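Local coordinates for protein 4-hydroxybutyrate coenzyme A transferase (PDB 2OAS) that binds coenzyme A between its two halves and probably transfers it between acyl-CoA thioesters and carboxylates such as acetate or 4-hydroxybutyrate, at residues A[75-86]-A[323-331]; A[2-12]-A[165-173]. All blocks are in the same frame, centred on the assembly; numbering follows the deposited sequence.

Contact 1 (75-86 with 323-331) is largely buried and joins the N-terminal and C-terminal halves of the chain beside bound coenzyme A. Contact 2 (2-12 with 165-173) is partly exposed and lies within the N-terminal half, at one margin of its eight-stranded parallel sheet, away from the annotated sites. The centres of contact 1 and contact 2 are about 31 Å apart; nearest atoms of contact 1 and contact 2 are about 17 Å apart. Residues 75-86 follow strand 70-74 of the same sheet whose edge strand, 4-5, belongs to contact 2. Contact 1 relies on glycines, aromatic rings and a stacked guanidinium around a ligand; contact 2 relies on backbone pairing between parallel strands, with small side chains packed on a tyrosine.

Contact 1. Residues A[75-86]-A[323-331]. With COA (coenzyme A), chain C.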
loop_
_atom_site.group_PDB
_atom_site.type_symbol
_atom_site.label_atom_id
_atom_site.label_comp_id
_atom_site.label_asym_id
_atom_site.label_seq_id
_atom_site.Cartn_x
_atom_site.Cartn_y
_atom_site.Cartn_z
ATOM N N PHE A 75 12.705 -11.852 6.749
ATOM C CA PHE A 75 11.917 -10.718 6.306
ATOM C C PHE A 75 11.595 -11.030 4.852
ATOM O O PHE A 75 10.754 -10.390 4.231
ATOM C CB PHE A 75 12.740 -9.430 6.393
ATOM C CG PHE A 75 12.985 -8.979 7.794
ATOM C CD1 PHE A 75 14.260 -8.642 8.218
ATOM C CD2 PHE A 75 11.927 -8.883 8.697
ATOM C CE1 PHE A 75 14.482 -8.226 9.524
ATOM C CE2 PHE A 75 12.146 -8.470 10.005
ATOM C CZ PHE A 75 13.425 -8.136 10.419
ATOM N N PHE A 76 12.276 -12.039 4.325
ATOM C CA PHE A 76 12.088 -12.458 2.946
ATOM C C PHE A 76 12.662 -13.852 2.845
ATOM O O PHE A 76 13.819 -14.071 3.197
ATOM C CB PHE A 76 12.855 -11.547 2.008
ATOM C CG PHE A 76 12.418 -11.629 0.584
ATOM C CD1 PHE A 76 11.563 -10.661 0.059
ATOM C CD2 PHE A 76 12.894 -12.638 -0.251
ATOM C CE1 PHE A 76 11.196 -10.687 -1.275
ATOM C CE2 PHE A 76 12.532 -12.680 -1.595
ATOM C CZ PHE A 76 11.680 -11.700 -2.112
ATOM N N GLY A 77 11.862 -14.793 2.359
ATOM C CA GLY A 77 12.332 -16.158 2.240
ATOM C C GLY A 77 13.214 -16.460 1.037
ATOM O O GLY A 77 13.231 -15.733 0.033
ATOM N N GLY A 78 13.947 -17.561 1.143
ATOM C CA GLY A 78 14.827 -17.986 0.076
ATOM C C GLY A 78 14.843 -19.497 -0.066
ATOM O O GLY A 78 14.118 -20.213 0.635
ATOM N N VAL A 79 15.668 -19.987 -0.983
ATOM C CA VAL A 79 15.786 -21.420 -1.240
ATOM C C VAL A 79 16.104 -22.253 0.005
ATOM O O VAL A 79 15.464 -23.273 0.247
ATOM C CB VAL A 79 16.874 -21.706 -2.313
ATOM C CG1 VAL A 79 16.989 -23.203 -2.549
ATOM C CG2 VAL A 79 16.532 -20.982 -3.612
ATOM N N PRO A 80 17.095 -21.832 0.804
ATOM C CA PRO A 80 17.459 -22.580 2.013
ATOM C C PRO A 80 16.515 -22.404 3.202
ATOM O O PRO A 80 16.634 -23.112 4.194
ATOM C CB PRO A 80 18.853 -22.049 2.327
ATOM C CG PRO A 80 18.718 -20.602 1.955
ATOM C CD PRO A 80 18.001 -20.684 0.614
ATOM N N THR A 81 15.583 -21.466 3.109
ATOM C CA THR A 81 14.674 -21.229 4.218
ATOM C C THR A 81 13.237 -21.694 3.988
ATOM O O THR A 81 12.536 -21.992 4.945
ATOM C CB THR A 81 14.665 -19.740 4.599
ATOM O OG1 THR A 81 14.494 -18.951 3.416
ATOM C CG2 THR A 81 15.977 -19.356 5.284
ATOM N N ARG A 82 12.802 -21.761 2.730
ATOM C CA ARG A 82 11.439 -22.179 2.408
ATOM C C ARG A 82 11.016 -23.469 3.101
ATOM O O ARG A 82 9.948 -23.536 3.717
ATOM C CB ARG A 82 11.271 -22.359 0.897
ATOM C CG ARG A 82 11.230 -21.064 0.121
ATOM C CD ARG A 82 11.371 -21.289 -1.376
ATOM N NE ARG A 82 11.910 -20.086 -2.002
ATOM C CZ ARG A 82 12.631 -20.070 -3.117
ATOM N NH1 ARG A 82 12.903 -21.207 -3.750
ATOM N NH2 ARG A 82 13.103 -18.912 -3.579
ATOM N N PRO A 83 11.839 -24.526 2.997
ATOM C CA PRO A 83 11.464 -25.782 3.646
ATOM C C PRO A 83 11.322 -25.626 5.153
ATOM O O PRO A 83 10.500 -26.296 5.783
ATOM C CB PRO A 83 12.602 -26.717 3.260
ATOM C CG PRO A 83 13.774 -25.774 3.174
ATOM C CD PRO A 83 13.183 -24.621 2.407
ATOM N N LEU A 84 12.131 -24.744 5.729
ATOM C CA LEU A 84 12.080 -24.510 7.159
ATOM C C LEU A 84 10.852 -23.678 7.536
ATOM O O LEU A 84 10.222 -23.919 8.563
ATOM C CB LEU A 84 13.360 -23.813 7.642
ATOM C CG LEU A 84 14.509 -24.696 8.169
ATOM C CD1 LEU A 84 14.864 -25.776 7.161
ATOM C CD2 LEU A 84 15.722 -23.815 8.471
ATOM N N LEU A 85 10.504 -22.702 6.707
ATOM C CA LEU A 85 9.343 -21.876 6.992
ATOM C C LEU A 85 8.076 -22.730 6.899
ATOM O O LEU A 85 7.220 -22.704 7.791
ATOM C CB LEU A 85 9.273 -20.696 6.015
ATOM C CG LEU A 85 10.345 -19.628 6.232
ATOM C CD1 LEU A 85 10.430 -18.693 5.039
ATOM C CD2 LEU A 85 10.030 -18.868 7.502
ATOM N N GLN A 86 7.974 -23.494 5.815
ATOM C CA GLN A 86 6.826 -24.360 5.575
ATOM C C GLN A 86 6.725 -25.435 6.649
ATOM O O GLN A 86 5.634 -25.886 6.983
ATOM C CB GLN A 86 6.928 -25.005 4.177
ATOM C CG GLN A 86 6.946 -23.970 3.025
ATOM C CD GLN A 86 7.021 -24.592 1.630
ATOM O OE1 GLN A 86 7.844 -25.473 1.369
ATOM N NE2 GLN A 86 6.167 -24.122 0.729
ATOM N N THR A 323 -0.809 -20.717 2.338
ATOM C CA THR A 323 -0.291 -20.396 3.662
ATOM C C THR A 323 1.207 -20.668 3.761
ATOM O O THR A 323 1.828 -20.382 4.787
ATOM C CB THR A 323 -0.989 -21.225 4.737
ATOM O OG1 THR A 323 -0.713 -22.615 4.515
ATOM C CG2 THR A 323 -2.492 -20.996 4.699
ATOM N N LYS A 324 1.782 -21.243 2.707
ATOM C CA LYS A 324 3.205 -21.544 2.705
ATOM C C LYS A 324 3.981 -20.378 2.121
ATOM O O LYS A 324 3.807 -20.030 0.952
ATOM C CB LYS A 324 3.499 -22.806 1.896
ATOM C CG LYS A 324 2.372 -23.247 0.992
ATOM C CD LYS A 324 1.546 -24.380 1.634
ATOM C CE LYS A 324 0.098 -23.955 1.956
ATOM N NZ LYS A 324 -0.706 -23.509 0.768
ATOM N N ILE A 325 4.831 -19.776 2.947
ATOM C CA ILE A 325 5.628 -18.632 2.527
ATOM C C ILE A 325 6.694 -19.029 1.520
ATOM O O ILE A 325 7.478 -19.942 1.769
ATOM C CB ILE A 325 6.316 -17.970 3.722
ATOM C CG1 ILE A 325 5.294 -17.722 4.834
ATOM C CG2 ILE A 325 6.983 -16.673 3.282
ATOM C CD1 ILE A 325 4.099 -16.899 4.416
ATOM N N TYR A 326 6.713 -18.343 0.383
ATOM C CA TYR A 326 7.692 -18.618 -0.656
ATOM C C TYR A 326 8.825 -17.589 -0.616
ATOM O O TYR A 326 10.000 -17.950 -0.633
ATOM C CB TYR A 326 7.025 -18.599 -2.038
ATOM C CG TYR A 326 7.951 -18.992 -3.173
ATOM C CD1 TYR A 326 8.198 -20.337 -3.473
ATOM C CD2 TYR A 326 8.642 -18.016 -3.902
ATOM C CE1 TYR A 326 9.116 -20.698 -4.466
ATOM C CE2 TYR A 326 9.560 -18.363 -4.892
ATOM C CZ TYR A 326 9.795 -19.703 -5.170
ATOM O OH TYR A 326 10.717 -20.052 -6.142
ATOM N N SER A 327 8.479 -16.305 -0.555
ATOM C CA SER A 327 9.503 -15.271 -0.538
ATOM C C SER A 327 9.232 -14.139 0.444
ATOM O O SER A 327 9.490 -14.272 1.643
ATOM C CB SER A 327 9.696 -14.712 -1.957
ATOM O OG SER A 327 8.468 -14.259 -2.499
ATOM N N GLY A 328 8.724 -13.020 -0.059
ATOM C CA GLY A 328 8.456 -11.896 0.820
ATOM C C GLY A 328 7.810 -10.707 0.140
ATOM O O GLY A 328 7.658 -10.671 -1.083
ATOM N N VAL A 329 7.420 -9.734 0.956
ATOM C CA VAL A 329 6.785 -8.510 0.474
ATOM C C VAL A 329 7.731 -7.723 -0.420
ATOM O O VAL A 329 7.349 -7.252 -1.492
ATOM C CB VAL A 329 6.364 -7.616 1.653
ATOM C CG1 VAL A 329 5.928 -6.253 1.143
ATOM C CG2 VAL A 329 5.235 -8.287 2.430
ATOM N N GLY A 330 8.970 -7.582 0.036
ATOM C CA GLY A 330 9.961 -6.851 -0.734
ATOM C C GLY A 330 9.619 -5.390 -0.960
ATOM O O GLY A 330 9.432 -4.628 -0.012
ATOM N N GLY A 331 9.543 -4.984 -2.218
ATOM C CA GLY A 331 9.237 -3.598 -2.489
ATOM C C GLY A 331 8.533 -3.371 -3.804
ATOM O O GLY A 331 8.664 -2.309 -4.392
HETATM N N1A COA C . 0.276 -21.870 -7.660
HETATM C C2A COA C . 1.030 -23.099 -7.423
HETATM N N3A COA C . 2.464 -23.006 -7.767
HETATM C C4A COA C . 3.064 -21.781 -8.324
HETATM C C5A COA C . 2.313 -20.569 -8.540
HETATM C C6A COA C . 0.870 -20.640 -8.212
HETATM N N6A COA C . 0.038 -19.510 -8.402
HETATM N N7A COA C . 3.130 -19.581 -9.065
HETATM C C8A COA C . 4.397 -20.184 -9.147
HETATM N N9A COA C . 4.387 -21.523 -8.695
HETATM C C1B COA C . 5.484 -22.468 -8.637
HETATM C C2B COA C . 6.304 -22.777 -9.928
HETATM O O2B COA C . 6.069 -24.046 -10.425
HETATM C C3B COA C . 7.772 -22.524 -9.588
HETATM O O3B COA C . 8.576 -23.714 -9.867
HETATM P P3B COA C . 10.139 -23.792 -9.629
HETATM O O7A COA C . 10.924 -22.755 -10.327
HETATM O O8A COA C . 10.416 -23.671 -8.165
HETATM O O9A COA C . 10.594 -25.113 -10.040
HETATM C C4B COA C . 7.822 -22.086 -8.174
HETATM O O4B COA C . 6.489 -22.062 -7.636
HETATM C C5B COA C . 8.617 -20.721 -8.335
HETATM O O5B COA C . 7.877 -19.770 -9.119
HETATM P P1A COA C . 8.496 -18.601 -10.124
HETATM O O1A COA C . 9.357 -19.107 -11.156
HETATM O O2A COA C . 7.399 -17.803 -10.793
HETATM O O3A COA C . 9.278 -17.688 -9.100
HETATM P P2A COA C . 10.045 -16.396 -9.504
HETATM O O4A COA C . 11.454 -16.542 -9.149
HETATM O O5A COA C . 9.956 -16.144 -10.930
HETATM O O6A COA C . 9.472 -15.161 -8.953
HETATM C CBP COA C . 8.045 -13.797 -7.374
HETATM C CCP COA C . 8.175 -14.585 -8.801
HETATM C CDP COA C . 8.113 -15.121 -6.534
HETATM C CEP COA C . 6.608 -13.136 -7.209
HETATM C CAP COA C . 9.353 -12.795 -7.027
HETATM O OAP COA C . 9.200 -11.795 -8.081
HETATM C C9P COA C . 9.256 -12.074 -5.677
HETATM O O9P COA C . 9.964 -12.472 -4.765
HETATM N N8P COA C . 8.363 -10.977 -5.577
HETATM C C7P COA C . 8.033 -10.070 -4.486
HETATM C C6P COA C . 8.244 -8.531 -4.734
HETATM C C5P COA C . 9.607 -8.026 -4.493
HETATM O O5P COA C . 9.781 -6.946 -3.916
HETATM N N4P COA C . 10.667 -8.882 -4.962
HETATM C C3P COA C . 12.115 -8.756 -4.899
HETATM C C2P COA C . 12.728 -7.390 -5.390
HETATM S S1P COA C . 13.829 -6.621 -4.168
#
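At the coenzyme A pocket, between the two halves of the chain, Phe76 meets the backbone of Ser327 and Gly328. Its CG is anti to the backbone N (chi1 -163°), which lays the flat ring over the Ser327-Gly328 peptide, Gly328 N above its centre. Glycine suits position 328: its CA is 3.4 Å from Phe76 CD1, and a CB would clash with the ring. Gly77 N donates a nearly straight hydrogen bond (177°) to Ser327 O from above the carbonyl plane; the 2.5 Å distance is unusually short and probably reflects coordinate error. Arginine suits position 82 because its flat cation can stack while NE donates: the guanidinium lies on the Tyr326 ring, planes 11° apart, in a cation-pi stack, and Arg82 NE bonds to Tyr326 O (3.2 Å). Gly78 and Val79 backbone atoms lie over its opposite face. In this acetyl-CoA hydrolase/transferase family member, Phe76 and residues 326-331 line the pocket, and Arg82 is second-shell, holding Tyr326. Gly331 N, at the N-cap of helix 332-341, donates to COA O5P (2.6 Å). Gly330 has positive phi, and a CB there would clash with O5P. Ser327 OG bonds weakly to COA O9P; Leu308 O and Arg362 NH1 also hydrogen-bond the coenzyme A. Away from the ligand, Leu85 CD1 packs on Ile325 CG2, and Ile325 also packs on Leu397 of the second subunit.

Contact 2. Residues A[2-12]-A[165-173]; sequences PAIVCQSALEA and IDRFAAVYE
The Tyr172 ring carries the turn into helix 9-13 on one face: Ala9 N sits over its centre, Ser8 C lies offset toward the rim, and Cys6 O meets the edge in plane. With CG anti to the backbone N (chi1 170°), the ring extends beneath this turn, where Ala9 CB comes 4.0 Å from Tyr172 CD2 and Ala12 CB packs on Tyr172 CB. Alanines suit these places because their small methyls let the helix settle close to the tyrosine side chain, Ala9 on the ring and Ala12 at its CB. The Tyr172 hydroxyl is hydrogen-bonded to Gln174 OE1. A serine in place of Tyr172 would probably leave a gap under Ser8 and Ala9, seat the start of the helix less firmly and leave Gln174 without its mate. Strand 4-5 pairs in parallel with strand 170-173 and ends the sheet within this chain. Ile4 N donates to Ala169 O (3.2 Å), Val171 N to Ile4 O (2.9 Å) and Cys6 N to Val171 O (2.8 Å). Where the strands part, a water donates to Cys6 O and accepts from Glu173 N. Ser8 caps the helix by accepting from Glu11 N. Main-chain bonds thus set the alignment of the edge strand, while apolar contacts with the tyrosine seat the helix that follows it.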
loop_
_atom_site.group_PDB
_atom_site.type_symbol
_atom_site.label_atom_id
_atom_site.label_comp_id
_atom_site.label_asym_id
_atom_site.label_seq_id
_atom_site.Cartn_x
_atom_site.Cartn_y
_atom_site.Cartn_z
ATOM N N PRO A 2 40.854 -0.553 16.213
ATOM C CA PRO A 2 40.922 -1.522 17.324
ATOM C C PRO A 2 40.209 -2.847 17.012
ATOM O O PRO A 2 39.733 -3.539 17.916
ATOM C CB PRO A 2 40.311 -0.833 18.541
ATOM C CG PRO A 2 39.365 0.171 17.877
ATOM C CD PRO A 2 40.136 0.662 16.644
ATOM N N ALA A 3 40.139 -3.202 15.736
ATOM C CA ALA A 3 39.500 -4.452 15.349
ATOM C C ALA A 3 40.494 -5.598 15.509
ATOM O O ALA A 3 41.701 -5.413 15.369
ATOM C CB ALA A 3 39.020 -4.385 13.908
ATOM N N ILE A 4 39.977 -6.785 15.802
ATOM C CA ILE A 4 40.822 -7.948 15.974
ATOM C C ILE A 4 40.990 -8.662 14.644
ATOM O O ILE A 4 40.016 -9.093 14.037
ATOM C CB ILE A 4 40.210 -8.914 16.984
ATOM C CG1 ILE A 4 39.810 -8.160 18.246
ATOM C CG2 ILE A 4 41.211 -9.988 17.347
ATOM C CD1 ILE A 4 39.121 -9.031 19.260
ATOM N N VAL A 5 42.233 -8.789 14.199
ATOM C CA VAL A 5 42.534 -9.448 12.937
ATOM C C VAL A 5 42.583 -10.962 13.107
ATOM O O VAL A 5 43.634 -11.526 13.380
ATOM C CB VAL A 5 43.894 -8.965 12.373
ATOM C CG1 VAL A 5 44.119 -9.544 10.986
ATOM C CG2 VAL A 5 43.923 -7.448 12.329
ATOM N N CYS A 6 41.448 -11.619 12.931
ATOM C CA CYS A 6 41.385 -13.062 13.075
ATOM C C CYS A 6 42.157 -13.785 11.991
ATOM O O CYS A 6 42.307 -13.280 10.878
ATOM C CB CYS A 6 39.932 -13.527 13.058
ATOM S SG CYS A 6 38.963 -12.832 14.399
ATOM N N GLN A 7 42.647 -14.976 12.318
ATOM C CA GLN A 7 43.401 -15.763 11.351
ATOM C C GLN A 7 42.523 -16.818 10.693
ATOM O O GLN A 7 42.956 -17.464 9.751
ATOM C CB GLN A 7 44.609 -16.428 12.019
ATOM C CG GLN A 7 45.904 -16.168 11.263
ATOM C CD GLN A 7 46.253 -14.691 11.221
ATOM O OE1 GLN A 7 46.723 -14.176 10.200
ATOM N NE2 GLN A 7 46.034 -14.004 12.337
ATOM N N SER A 8 41.294 -16.976 11.185
ATOM C CA SER A 8 40.352 -17.941 10.613
ATOM C C SER A 8 38.914 -17.462 10.795
ATOM O O SER A 8 38.623 -16.687 11.711
ATOM C CB SER A 8 40.508 -19.308 11.267
ATOM O OG SER A 8 40.045 -19.277 12.603
ATOM N N ALA A 9 38.015 -17.923 9.930
ATOM C CA ALA A 9 36.616 -17.529 10.022
ATOM C C ALA A 9 36.014 -17.942 11.357
ATOM O O ALA A 9 35.176 -17.248 11.910
ATOM C CB ALA A 9 35.818 -18.146 8.893
ATOM N N LEU A 10 36.445 -19.085 11.873
ATOM C CA LEU A 10 35.927 -19.579 13.148
ATOM C C LEU A 10 36.337 -18.630 14.271
ATOM O O LEU A 10 35.579 -18.398 15.207
ATOM C CB LEU A 10 36.467 -20.986 13.407
ATOM C CG LEU A 10 35.655 -21.918 14.310
ATOM C CD1 LEU A 10 36.332 -23.285 14.350
ATOM C CD2 LEU A 10 35.535 -21.345 15.702
ATOM N N GLU A 11 37.536 -18.071 14.164
ATOM C CA GLU A 11 38.016 -17.148 15.183
ATOM C C GLU A 11 37.161 -15.879 15.209
ATOM O O GLU A 11 36.874 -15.325 16.269
ATOM C CB GLU A 11 39.472 -16.808 14.913
ATOM C CG GLU A 11 40.092 -15.958 15.975
ATOM C CD GLU A 11 41.558 -15.704 15.713
ATOM O OE1 GLU A 11 42.126 -14.821 16.388
ATOM O OE2 GLU A 11 42.141 -16.387 14.830
ATOM N N ALA A 12 36.737 -15.441 14.038
ATOM C CA ALA A 12 35.906 -14.259 13.925
ATOM C C ALA A 12 34.520 -14.520 14.484
ATOM O O ALA A 12 33.979 -13.714 15.240
ATOM C CB ALA A 12 35.801 -13.843 12.453
ATOM N N ILE A 165 36.712 0.609 9.027
ATOM C CA ILE A 165 37.110 -0.642 9.653
ATOM C C ILE A 165 37.205 -0.595 11.181
ATOM O O ILE A 165 37.228 -1.635 11.817
ATOM C CB ILE A 165 38.444 -1.151 9.071
ATOM C CG1 ILE A 165 38.657 -2.611 9.462
ATOM C CG2 ILE A 165 39.604 -0.290 9.576
ATOM C CD1 ILE A 165 39.943 -3.186 8.950
ATOM N N ASP A 166 37.274 0.590 11.781
ATOM C CA ASP A 166 37.339 0.637 13.237
ATOM C C ASP A 166 35.971 0.400 13.847
ATOM O O ASP A 166 35.840 0.335 15.059
ATOM C CB ASP A 166 37.882 1.967 13.743
ATOM C CG ASP A 166 39.379 2.075 13.581
ATOM O OD1 ASP A 166 40.045 1.014 13.472
ATOM O OD2 ASP A 166 39.886 3.219 13.574
ATOM N N ARG A 167 34.950 0.287 13.011
ATOM C CA ARG A 167 33.598 0.023 13.490
ATOM C C ARG A 167 33.399 -1.490 13.596
ATOM O O ARG A 167 32.308 -1.963 13.917
ATOM C CB ARG A 167 32.564 0.606 12.518
ATOM C CG ARG A 167 32.482 2.131 12.530
ATOM C CD ARG A 167 31.152 2.589 13.095
ATOM N NE ARG A 167 30.059 2.243 12.191
ATOM C CZ ARG A 167 28.771 2.190 12.524
ATOM N NH1 ARG A 167 28.381 2.461 13.765
ATOM N NH2 ARG A 167 27.869 1.867 11.604
ATOM N N PHE A 168 34.465 -2.239 13.334
ATOM C CA PHE A 168 34.428 -3.705 13.360
ATOM C C PHE A 168 35.060 -4.271 14.633
ATOM O O PHE A 168 36.106 -3.801 15.082
ATOM C CB PHE A 168 35.180 -4.267 12.130
ATOM C CG PHE A 168 34.650 -3.784 10.793
ATOM C CD1 PHE A 168 35.357 -4.041 9.626
ATOM C CD2 PHE A 168 33.444 -3.102 10.697
ATOM C CE1 PHE A 168 34.879 -3.633 8.383
ATOM C CE2 PHE A 168 32.952 -2.689 9.450
ATOM C CZ PHE A 168 33.679 -2.956 8.291
ATOM N N ALA A 169 34.439 -5.289 15.213
ATOM C CA ALA A 169 34.986 -5.899 16.431
ATOM C C ALA A 169 35.996 -6.959 16.039
ATOM O O ALA A 169 36.970 -7.214 16.750
ATOM C CB ALA A 169 33.877 -6.534 17.249
ATOM N N ALA A 170 35.750 -7.569 14.889
ATOM C CA ALA A 170 36.602 -8.626 14.387
ATOM C C ALA A 170 36.638 -8.537 12.884
ATOM O O ALA A 170 35.711 -8.009 12.259
ATOM C CB ALA A 170 36.062 -9.968 14.815
ATOM N N VAL A 171 37.707 -9.083 12.310
ATOM C CA VAL A 171 37.913 -9.073 10.868
ATOM C C VAL A 171 38.703 -10.293 10.379
ATOM O O VAL A 171 39.746 -10.624 10.932
ATOM C CB VAL A 171 38.651 -7.766 10.471
ATOM C CG1 VAL A 171 39.412 -7.957 9.210
ATOM C CG2 VAL A 171 37.651 -6.639 10.293
ATOM N N TYR A 172 38.184 -10.963 9.355
ATOM C CA TYR A 172 38.856 -12.116 8.760
ATOM C C TYR A 172 38.953 -11.861 7.262
ATOM O O TYR A 172 37.958 -11.549 6.606
ATOM C CB TYR A 172 38.087 -13.418 9.004
ATOM C CG TYR A 172 38.630 -14.581 8.195
ATOM C CD1 TYR A 172 39.944 -15.043 8.385
ATOM C CD2 TYR A 172 37.858 -15.183 7.199
ATOM C CE1 TYR A 172 40.476 -16.072 7.599
ATOM C CE2 TYR A 172 38.380 -16.213 6.407
ATOM C CZ TYR A 172 39.687 -16.646 6.611
ATOM O OH TYR A 172 40.199 -17.627 5.800
ATOM N N GLU A 173 40.150 -12.012 6.714
ATOM C CA GLU A 173 40.340 -11.738 5.303
ATOM C C GLU A 173 40.707 -12.916 4.412
ATOM O O GLU A 173 41.652 -13.645 4.693
ATOM C CB GLU A 173 41.401 -10.660 5.141
ATOM C CG GLU A 173 41.715 -10.313 3.700
ATOM C CD GLU A 173 42.857 -9.318 3.587
ATOM O OE1 GLU A 173 43.999 -9.689 3.954
ATOM O OE2 GLU A 173 42.612 -8.177 3.143
HETATM O O HOH W 1 42.233 -12.278 8.459
#